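Local coordinates for protein POP2 (Saccharomyces cerevisiae, PDB 1UOC) that degrades poly(A) RNA from the 3' end and probably acts as a catalytic subunit of the CCR4-NOT mRNA deadenylase, through its DEDD-type ribonuclease domain, at residues Y64-Q67 with T68-N72; I112-T115 with E116-E119; Q226-L229 with T230-A233. All coordinates share one frame; numbering follows the deposited sequence.

Overall arrangement
Three local contacts, one within a helix and two at helix N-termini, lie in series along one ribonuclease domain of the RNase H-like class, whose helices surround a mixed beta sheet. Contact 1 lies within helix 61-73, whereas contacts 2 and 3 exemplify helix N-capping, each by a serine. None touches another: centres are about 22 Å apart for contact 1 and contact 2, about 24 Å for contact 1 and contact 3, and about 26 Å for contact 2 and contact 3. Contact 3 comes nearest the predicted catalytic metal site, with the L229 side chain about 4 Å from that of Q250; S117 in contact 2 is about 8 Å from E46, and M69 in contact 1 about 9 Å from D166, side chain to side chain.

Contact 1 of 3, residues Y64-Q67 with T68-N72; sequences YHYQ and TMRAN
Four successive i to i+4 amide bonds, from T68 N to Y64 O through to A71 N to Q67 O, carry the backbone of helix 61-73 through this turn. The Y64 carbonyl oxygen takes a second bond, from T68 OG1 at 2.7 Å, and the two donors reach it from opposite faces of the carbonyl plane. T68 can do this because OG1 stands beside its own backbone N, anti to the carbonyl carbon (chi1 -64°), which turns the hydroxyl back along the helix. The T68 hydroxyl oxygen also lies over one face of the Y64 ring, offset toward the rim, with T68 OG1 3.2 Å from Y64 CZ.

Two residues farther along, the chain of R70 bends at chi2 and chi3. R70 CB lies over one face of the Y66 ring, and R70 NH2 comes to 3.1 Å from Y66 OH, at an angle too poor for a hydrogen bond. Q67 runs alongside R70, its amide plane turned 68° from the guanidinium; R70 NH1 sits 2.7 Å from Q67 OE1 and 2.8 Å from Q67 NE2, and neither is hydrogen-bonded to it. R70 NH2 instead bonds the carbonyl oxygen of N181, while Y165 of helix 165-174 packs against T68 and M69.

The chemistry implies a division of labour: T68 spends its hydroxyl within the helix, while R70 carries its charge past two polar neighbours to a backbone acceptor on an adjoining loop.

Contact 2 of 3, residues I112-T115 with E116-E119; sequences IMST and ESLE
S114 meets S117 and L118 at the N-terminus of helix 115-123, where S114 is the N-cap residue; M113, the residue before the cap, and L118, the fourth after it, form a hydrophobic staple across the helix start. The S114 carbonyl oxygen accepts L118 N at 3.0 Å in a nearly straight bond (171°), with the donor in the carbonyl plane. S117 N adds a weak, strongly bent bond to the same oxygen. On the side-chain level the two serine hydroxyls pair, S114 OG and S117 OG lying 3.2 Å apart, and either may donate.

In the staple, the sulfur and terminal methyl of M113 run past one leucine branch. Packing is tight there, with M113 CE 3.2 Å and M113 SD 3.3 Å from L118 CD2, while M113 CB sits 3.6 Å from L118 CG. With CG anti to its own carbonyl carbon (chi1 -66°), L118 turns its branches back toward the residues before the helix. Cutting L118 back to an alanine is likely to take away the branch on which the M113 methyl and sulfur rest, opening a gap beside the cap and leaving the thioether freer to turn.

Farther out, E119 N bonds T115 O at 2.8 Å and extends the backbone ladder by one rung. The E119 carboxylate forms a salt bridge with R122 and takes no part in the capping.

The chain thus passes from the loop after strand 99-103 into the helix at the surface of the domain, and the E119 side chain lies against the second rung, its CG 3.0 Å from T115 O.

Contact 3 of 3, residues Q226-L229 with T230-A233; sequences QYSL and TTLA
S228 OG accepts T231 N at 3.1 Å with a near-linear N-H (167°), the side-chain bond of the N-cap that opens helix 229-235, although crowding in the model leaves the place of the hydroxyl less sure. S228 holds OG between its backbone N and carbonyl carbon (chi1 79°), where it faces the first turn.

Apolar contact joins L229 to L232, a loose pair with L229 CD2 4.4 Å from L232 CD1. The T231 methyl also approaches the aliphatic start of Q226, two residues before the cap, but this packing is doubtful because the same methyl is modelled too close to S228 OG.

Both leucines are buried against neighbouring helices. L229 packs on Q250 and L253 of helix 247-264, and L232 on S257 of that helix and on Y204 of helix 200-207. Since Q250 is predicted to bind the catalytic metal, the helix start borders the predicted metal site.

Backbone bonds complete the turn, its first two rungs springing from the cap and the residue after it: L232 N reaches S228 O at 3.2 Å, and A233 N reaches L229 O at 2.8 Å.

Contact 1 of 3, residues Y64-Q67 with T68-N72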
ATOM      1  N   TYR A  64     -13.291 -13.640  11.178  1.00 67.14           N
ATOM      2  CA  TYR A  64     -12.076 -14.164  11.787  1.00 67.73           C
ATOM      3  C   TYR A  64     -10.898 -13.286  11.372  1.00 66.60           C
ATOM      4  O   TYR A  64     -10.080 -12.904  12.208  1.00 65.62           O
ATOM      5  CB  TYR A  64     -11.802 -15.608  11.354  1.00 69.21           C
ATOM      6  CG  TYR A  64     -10.487 -16.115  11.904  1.00 71.26           C
ATOM      7  CD1 TYR A  64     -10.272 -16.187  13.279  1.00 72.54           C
ATOM      8  CD2 TYR A  64      -9.429 -16.437  11.056  1.00 72.59           C
ATOM      9  CE1 TYR A  64      -9.036 -16.556  13.804  1.00 73.91           C
ATOM     10  CE2 TYR A  64      -8.180 -16.811  11.569  1.00 74.49           C
ATOM     11  CZ  TYR A  64      -7.994 -16.864  12.946  1.00 74.61           C
ATOM     12  OH  TYR A  64      -6.765 -17.201  13.473  1.00 74.78           O
ATOM     13  N   HIS A  65     -10.816 -12.971  10.080  1.00 65.75           N
ATOM     14  CA  HIS A  65      -9.739 -12.127   9.565  1.00 65.64           C
ATOM     15  C   HIS A  65      -9.748 -10.759  10.240  1.00 63.04           C
ATOM     16  O   HIS A  65      -8.696 -10.242  10.631  1.00 62.81           O
ATOM     17  CB  HIS A  65      -9.867 -11.955   8.043  1.00 69.34           C
ATOM     18  CG  HIS A  65      -9.574 -13.202   7.268  1.00 73.48           C
ATOM     19  ND1 HIS A  65      -8.433 -13.949   7.467  1.00 74.66           N
ATOM     20  CD2 HIS A  65     -10.270 -13.827   6.287  1.00 75.35           C
ATOM     21  CE1 HIS A  65      -8.437 -14.983   6.642  1.00 76.47           C
ATOM     22  NE2 HIS A  65      -9.539 -14.932   5.916  1.00 77.06           N
ATOM     23  N   TYR A  66     -10.935 -10.174  10.376  1.00 59.76           N
ATOM     24  CA  TYR A  66     -11.063  -8.874  11.015  1.00 57.03           C
ATOM     25  C   TYR A  66     -10.680  -8.922  12.498  1.00 56.14           C
ATOM     26  O   TYR A  66     -10.009  -8.021  13.000  1.00 54.52           O
ATOM     27  CB  TYR A  66     -12.491  -8.344  10.876  1.00 56.31           C
ATOM     28  CG  TYR A  66     -12.791  -7.255  11.875  1.00 55.79           C
ATOM     29  CD1 TYR A  66     -12.150  -6.017  11.802  1.00 55.33           C
ATOM     30  CD2 TYR A  66     -13.624  -7.504  12.962  1.00 54.50           C
ATOM     31  CE1 TYR A  66     -12.321  -5.058  12.802  1.00 56.05           C
ATOM     32  CE2 TYR A  66     -13.806  -6.556  13.959  1.00 56.42           C
ATOM     33  CZ  TYR A  66     -13.150  -5.336  13.880  1.00 56.58           C
ATOM     34  OH  TYR A  66     -13.305  -4.419  14.899  1.00 57.34           O
ATOM     35  N   GLN A  67     -11.115  -9.966  13.198  1.00 56.07           N
ATOM     36  CA  GLN A  67     -10.810 -10.115  14.619  1.00 56.40           C
ATOM     37  C   GLN A  67      -9.337 -10.394  14.864  1.00 55.22           C
ATOM     38  O   GLN A  67      -8.778  -9.987  15.879  1.00 54.28           O
ATOM     39  CB  GLN A  67     -11.654 -11.238  15.237  1.00 59.66           C
ATOM     40  CG  GLN A  67     -13.021 -10.774  15.723  1.00 62.67           C
ATOM     41  CD  GLN A  67     -12.911  -9.671  16.760  1.00 65.64           C
ATOM     42  OE1 GLN A  67     -13.907  -9.046  17.127  1.00 68.89           O
ATOM     43  NE2 GLN A  67     -11.692  -9.425  17.242  1.00 67.26           N
ATOM     44  N   THR A  68      -8.719 -11.098  13.924  1.00 55.34           N
ATOM     45  CA  THR A  68      -7.308 -11.437  14.007  1.00 56.25           C
ATOM     46  C   THR A  68      -6.516 -10.154  13.829  1.00 57.58           C
ATOM     47  O   THR A  68      -5.503  -9.926  14.485  1.00 56.78           O
ATOM     48  CB  THR A  68      -6.906 -12.416  12.880  1.00 56.26           C
ATOM     49  OG1 THR A  68      -7.600 -13.658  13.051  1.00 56.02           O
ATOM     50  CG2 THR A  68      -5.402 -12.662  12.887  1.00 56.09           C
ATOM     51  N   MET A  69      -7.000  -9.313  12.924  1.00 59.36           N
ATOM     52  CA  MET A  69      -6.338  -8.054  12.634  1.00 60.74           C
ATOM     53  C   MET A  69      -6.510  -7.048  13.763  1.00 60.70           C
ATOM     54  O   MET A  69      -5.567  -6.350  14.123  1.00 61.45           O
ATOM     55  CB  MET A  69      -6.872  -7.480  11.317  1.00 60.27           C
ATOM     56  CG  MET A  69      -6.284  -6.127  10.944  1.00 61.16           C
ATOM     57  SD  MET A  69      -7.512  -4.823  11.044  1.00 61.66           S
ATOM     58  CE  MET A  69      -7.371  -4.307  12.706  1.00 59.30           C
ATOM     59  N   ARG A  70      -7.709  -6.984  14.330  1.00 62.54           N
ATOM     60  CA  ARG A  70      -7.992  -6.045  15.415  1.00 65.13           C
ATOM     61  C   ARG A  70      -7.190  -6.385  16.659  1.00 64.63           C
ATOM     62  O   ARG A  70      -6.750  -5.501  17.389  1.00 63.81           O
ATOM     63  CB  ARG A  70      -9.491  -6.050  15.742  1.00 67.28           C
ATOM     64  CG  ARG A  70      -9.956  -4.880  16.600  1.00 71.89           C
ATOM     65  CD  ARG A  70      -9.809  -5.157  18.085  1.00 76.25           C
ATOM     66  NE  ARG A  70     -10.664  -6.262  18.520  1.00 80.77           N
ATOM     67  CZ  ARG A  70     -11.990  -6.286  18.390  1.00 82.20           C
ATOM     68  NH1 ARG A  70     -12.681  -7.335  18.819  1.00 82.55           N
ATOM     69  NH2 ARG A  70     -12.626  -5.267  17.827  1.00 83.91           N
ATOM     70  N   ALA A  71      -6.996  -7.677  16.885  1.00 65.63           N
ATOM     71  CA  ALA A  71      -6.252  -8.158  18.038  1.00 67.47           C
ATOM     72  C   ALA A  71      -4.747  -8.003  17.849  1.00 68.70           C
ATOM     73  O   ALA A  71      -3.978  -8.196  18.790  1.00 68.36           O
ATOM     74  CB  ALA A  71      -6.597  -9.623  18.295  1.00 66.35           C
ATOM     75  N   ASN A  72      -4.326  -7.640  16.642  1.00 71.03           N
ATOM     76  CA  ASN A  72      -2.903  -7.492  16.356  1.00 73.11           C
ATOM     77  C   ASN A  72      -2.418  -6.084  16.020  1.00 75.19           C
ATOM     78  O   ASN A  72      -1.264  -5.748  16.284  1.00 75.25           O
ATOM     79  CB  ASN A  72      -2.491  -8.424  15.206  1.00 72.59           C
ATOM     80  CG  ASN A  72      -2.522  -9.890  15.596  1.00 73.51           C
ATOM     81  OD1 ASN A  72      -2.004 -10.277  16.644  1.00 72.60           O
ATOM     82  ND2 ASN A  72      -3.115 -10.718  14.740  1.00 72.99           N
TER

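Contact 2 of 3, residues I112-T115 with E116-E119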
ATOM      1  N   ILE A 112      10.469  -6.987  21.344  1.00 86.65           N
ATOM      2  CA  ILE A 112       9.280  -7.522  20.667  1.00 87.44           C
ATOM      3  C   ILE A 112       9.446  -8.520  19.500  1.00 87.02           C
ATOM      4  O   ILE A 112       8.448  -8.995  18.954  1.00 87.25           O
ATOM      5  CB  ILE A 112       8.357  -6.323  20.197  1.00 88.90           C
ATOM      6  CG1 ILE A 112       7.675  -5.685  21.416  1.00 89.93           C
ATOM      7  CG2 ILE A 112       7.286  -6.784  19.211  1.00 89.08           C
ATOM      8  CD1 ILE A 112       8.579  -4.815  22.274  1.00 90.84           C
ATOM      9  N   MET A 113      10.673  -8.875  19.122  1.00 86.04           N
ATOM     10  CA  MET A 113      10.829  -9.810  18.001  1.00 84.00           C
ATOM     11  C   MET A 113      11.685 -11.062  18.170  1.00 79.94           C
ATOM     12  O   MET A 113      12.494 -11.164  19.096  1.00 78.97           O
ATOM     13  CB  MET A 113      11.326  -9.061  16.768  1.00 88.04           C
ATOM     14  CG  MET A 113      10.238  -8.349  16.001  1.00 93.27           C
ATOM     15  SD  MET A 113      10.900  -7.535  14.542  1.00 98.67           S
ATOM     16  CE  MET A 113      11.416  -5.953  15.268  1.00 98.05           C
ATOM     17  N   SER A 114      11.487 -12.007  17.247  1.00 75.51           N
ATOM     18  CA  SER A 114      12.232 -13.263  17.220  1.00 70.43           C
ATOM     19  C   SER A 114      13.425 -13.029  16.300  1.00 68.33           C
ATOM     20  O   SER A 114      13.400 -12.117  15.477  1.00 67.99           O
ATOM     21  CB  SER A 114      11.369 -14.400  16.664  1.00 68.94           C
ATOM     22  OG  SER A 114      11.196 -14.288  15.264  1.00 64.52           O
ATOM     23  N   THR A 115      14.462 -13.849  16.430  1.00 66.11           N
ATOM     24  CA  THR A 115      15.657 -13.681  15.610  1.00 65.21           C
ATOM     25  C   THR A 115      15.411 -14.081  14.160  1.00 63.22           C
ATOM     26  O   THR A 115      16.137 -13.671  13.257  1.00 62.37           O
ATOM     27  CB  THR A 115      16.850 -14.487  16.182  1.00 64.95           C
ATOM     28  OG1 THR A 115      16.956 -15.751  15.515  1.00 66.35           O
ATOM     29  CG2 THR A 115      16.654 -14.724  17.676  1.00 63.65           C
ATOM     30  N   GLU A 116      14.380 -14.889  13.951  1.00 63.05           N
ATOM     31  CA  GLU A 116      14.003 -15.340  12.616  1.00 62.38           C
ATOM     32  C   GLU A 116      13.458 -14.136  11.852  1.00 60.34           C
ATOM     33  O   GLU A 116      13.756 -13.941  10.677  1.00 58.98           O
ATOM     34  CB  GLU A 116      12.929 -16.429  12.723  1.00 64.39           C
ATOM     35  CG  GLU A 116      12.394 -16.963  11.402  1.00 68.05           C
ATOM     36  CD  GLU A 116      11.532 -18.212  11.587  1.00 71.98           C
ATOM     37  OE1 GLU A 116      12.062 -19.241  12.066  1.00 73.54           O
ATOM     38  OE2 GLU A 116      10.324 -18.168  11.256  1.00 71.66           O
ATOM     39  N   SER A 117      12.668 -13.324  12.543  1.00 58.70           N
ATOM     40  CA  SER A 117      12.085 -12.131  11.953  1.00 60.28           C
ATOM     41  C   SER A 117      13.133 -11.042  11.779  1.00 60.25           C
ATOM     42  O   SER A 117      13.243 -10.437  10.715  1.00 59.79           O
ATOM     43  CB  SER A 117      10.956 -11.602  12.837  1.00 61.02           C
ATOM     44  OG  SER A 117       9.892 -12.530  12.908  1.00 62.68           O
ATOM     45  N   LEU A 118      13.905 -10.797  12.831  1.00 60.79           N
ATOM     46  CA  LEU A 118      14.929  -9.770  12.780  1.00 62.37           C
ATOM     47  C   LEU A 118      15.994 -10.096  11.741  1.00 63.79           C
ATOM     48  O   LEU A 118      16.475  -9.204  11.039  1.00 63.97           O
ATOM     49  CB  LEU A 118      15.543  -9.571  14.170  1.00 61.47           C
ATOM     50  CG  LEU A 118      14.521  -8.995  15.165  1.00 60.65           C
ATOM     51  CD1 LEU A 118      15.071  -9.017  16.579  1.00 61.89           C
ATOM     52  CD2 LEU A 118      14.161  -7.584  14.750  1.00 58.32           C
ATOM     53  N   GLU A 119      16.354 -11.369  11.622  1.00 64.30           N
ATOM     54  CA  GLU A 119      17.347 -11.761  10.632  1.00 65.30           C
ATOM     55  C   GLU A 119      16.713 -11.682   9.249  1.00 65.01           C
ATOM     56  O   GLU A 119      17.374 -11.349   8.265  1.00 64.60           O
ATOM     57  CB  GLU A 119      17.858 -13.179  10.916  1.00 67.31           C
ATOM     58  CG  GLU A 119      18.847 -13.237  12.076  1.00 69.63           C
ATOM     59  CD  GLU A 119      20.155 -12.516  11.767  1.00 71.37           C
ATOM     60  OE1 GLU A 119      21.125 -13.191  11.358  1.00 71.91           O
ATOM     61  OE2 GLU A 119      20.207 -11.275  11.916  1.00 71.14           O
TER

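Contact 3 of 3, residues Q226-L229 with T230-A233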
ATOM      1  N   GLN A 226      -1.706 -18.747  -8.544  1.00 68.53           N
ATOM      2  CA  GLN A 226      -1.387 -18.034  -7.308  1.00 66.26           C
ATOM      3  C   GLN A 226      -1.964 -16.631  -7.385  1.00 64.56           C
ATOM      4  O   GLN A 226      -2.304 -16.150  -8.469  1.00 63.12           O
ATOM      5  CB  GLN A 226       0.131 -17.958  -7.108  1.00 67.71           C
ATOM      6  CG  GLN A 226       0.575 -17.416  -5.756  1.00 70.15           C
ATOM      7  CD  GLN A 226       0.194 -18.320  -4.582  1.00 72.62           C
ATOM      8  OE1 GLN A 226       0.573 -18.058  -3.436  1.00 73.72           O
ATOM      9  NE2 GLN A 226      -0.556 -19.384  -4.862  1.00 71.90           N
ATOM     10  N   TYR A 227      -2.070 -15.976  -6.232  1.00 63.06           N
ATOM     11  CA  TYR A 227      -2.618 -14.628  -6.174  1.00 60.37           C
ATOM     12  C   TYR A 227      -1.639 -13.613  -5.604  1.00 58.26           C
ATOM     13  O   TYR A 227      -2.037 -12.499  -5.258  1.00 59.75           O
ATOM     14  CB  TYR A 227      -3.898 -14.631  -5.341  1.00 61.76           C
ATOM     15  CG  TYR A 227      -4.966 -15.556  -5.880  1.00 62.95           C
ATOM     16  CD1 TYR A 227      -5.819 -16.244  -5.017  1.00 63.88           C
ATOM     17  CD2 TYR A 227      -5.127 -15.744  -7.252  1.00 63.20           C
ATOM     18  CE1 TYR A 227      -6.804 -17.100  -5.504  1.00 64.42           C
ATOM     19  CE2 TYR A 227      -6.111 -16.598  -7.752  1.00 64.96           C
ATOM     20  CZ  TYR A 227      -6.946 -17.274  -6.871  1.00 64.86           C
ATOM     21  OH  TYR A 227      -7.919 -18.120  -7.360  1.00 65.88           O
ATOM     22  N   SER A 228      -0.363 -13.982  -5.506  1.00 54.15           N
ATOM     23  CA  SER A 228       0.634 -13.051  -4.978  1.00 51.07           C
ATOM     24  C   SER A 228       0.880 -11.899  -5.965  1.00 48.12           C
ATOM     25  O   SER A 228       0.630 -12.026  -7.166  1.00 45.41           O
ATOM     26  CB  SER A 228       1.955 -13.777  -4.684  1.00 48.99           C
ATOM     27  OG  SER A 228       2.698 -13.995  -5.872  1.00 49.41           O
ATOM     28  N   LEU A 229       1.353 -10.774  -5.443  1.00 46.40           N
ATOM     29  CA  LEU A 229       1.639  -9.608  -6.268  1.00 45.67           C
ATOM     30  C   LEU A 229       2.703 -10.025  -7.298  1.00 44.65           C
ATOM     31  O   LEU A 229       2.678  -9.598  -8.455  1.00 42.12           O
ATOM     32  CB  LEU A 229       2.181  -8.478  -5.380  1.00 44.19           C
ATOM     33  CG  LEU A 229       1.981  -6.985  -5.687  1.00 44.81           C
ATOM     34  CD1 LEU A 229       3.245  -6.267  -5.269  1.00 44.88           C
ATOM     35  CD2 LEU A 229       1.700  -6.721  -7.158  1.00 43.37           C
ATOM     36  N   THR A 230       3.631 -10.873  -6.867  1.00 45.02           N
ATOM     37  CA  THR A 230       4.713 -11.339  -7.731  1.00 46.19           C
ATOM     38  C   THR A 230       4.244 -12.113  -8.968  1.00 46.53           C
ATOM     39  O   THR A 230       4.689 -11.817 -10.080  1.00 47.77           O
ATOM     40  CB  THR A 230       5.726 -12.194  -6.933  1.00 45.31           C
ATOM     41  OG1 THR A 230       6.362 -11.374  -5.941  1.00 47.19           O
ATOM     42  CG2 THR A 230       6.795 -12.749  -7.850  1.00 47.62           C
ATOM     43  N   THR A 231       3.351 -13.087  -8.793  1.00 45.52           N
ATOM     44  CA  THR A 231       2.868 -13.852  -9.938  1.00 44.35           C
ATOM     45  C   THR A 231       2.029 -12.967 -10.846  1.00 43.44           C
ATOM     46  O   THR A 231       1.985 -13.156 -12.061  1.00 44.37           O
ATOM     47  CB  THR A 231       2.071 -15.135  -9.498  1.00 45.24           C
ATOM     48  OG1 THR A 231       0.974 -15.364 -10.389  1.00 44.32           O
ATOM     49  CG2 THR A 231       1.566 -15.011  -8.090  1.00 46.80           C
ATOM     50  N   LEU A 232       1.381 -11.972 -10.263  1.00 42.97           N
ATOM     51  CA  LEU A 232       0.579 -11.053 -11.058  1.00 42.79           C
ATOM     52  C   LEU A 232       1.532 -10.203 -11.898  1.00 42.90           C
ATOM     53  O   LEU A 232       1.313 -10.001 -13.094  1.00 41.57           O
ATOM     54  CB  LEU A 232      -0.269 -10.160 -10.145  1.00 43.49           C
ATOM     55  CG  LEU A 232      -1.328  -9.216 -10.735  1.00 42.70           C
ATOM     56  CD1 LEU A 232      -0.831  -7.800 -10.646  1.00 44.94           C
ATOM     57  CD2 LEU A 232      -1.663  -9.586 -12.167  1.00 43.04           C
ATOM     58  N   ALA A 233       2.606  -9.721 -11.273  1.00 43.08           N
ATOM     59  CA  ALA A 233       3.591  -8.908 -11.983  1.00 44.01           C
ATOM     60  C   ALA A 233       4.264  -9.715 -13.102  1.00 44.54           C
ATOM     61  O   ALA A 233       4.557  -9.178 -14.169  1.00 43.92           O
ATOM     62  CB  ALA A 233       4.634  -8.375 -11.011  1.00 41.98           C
TER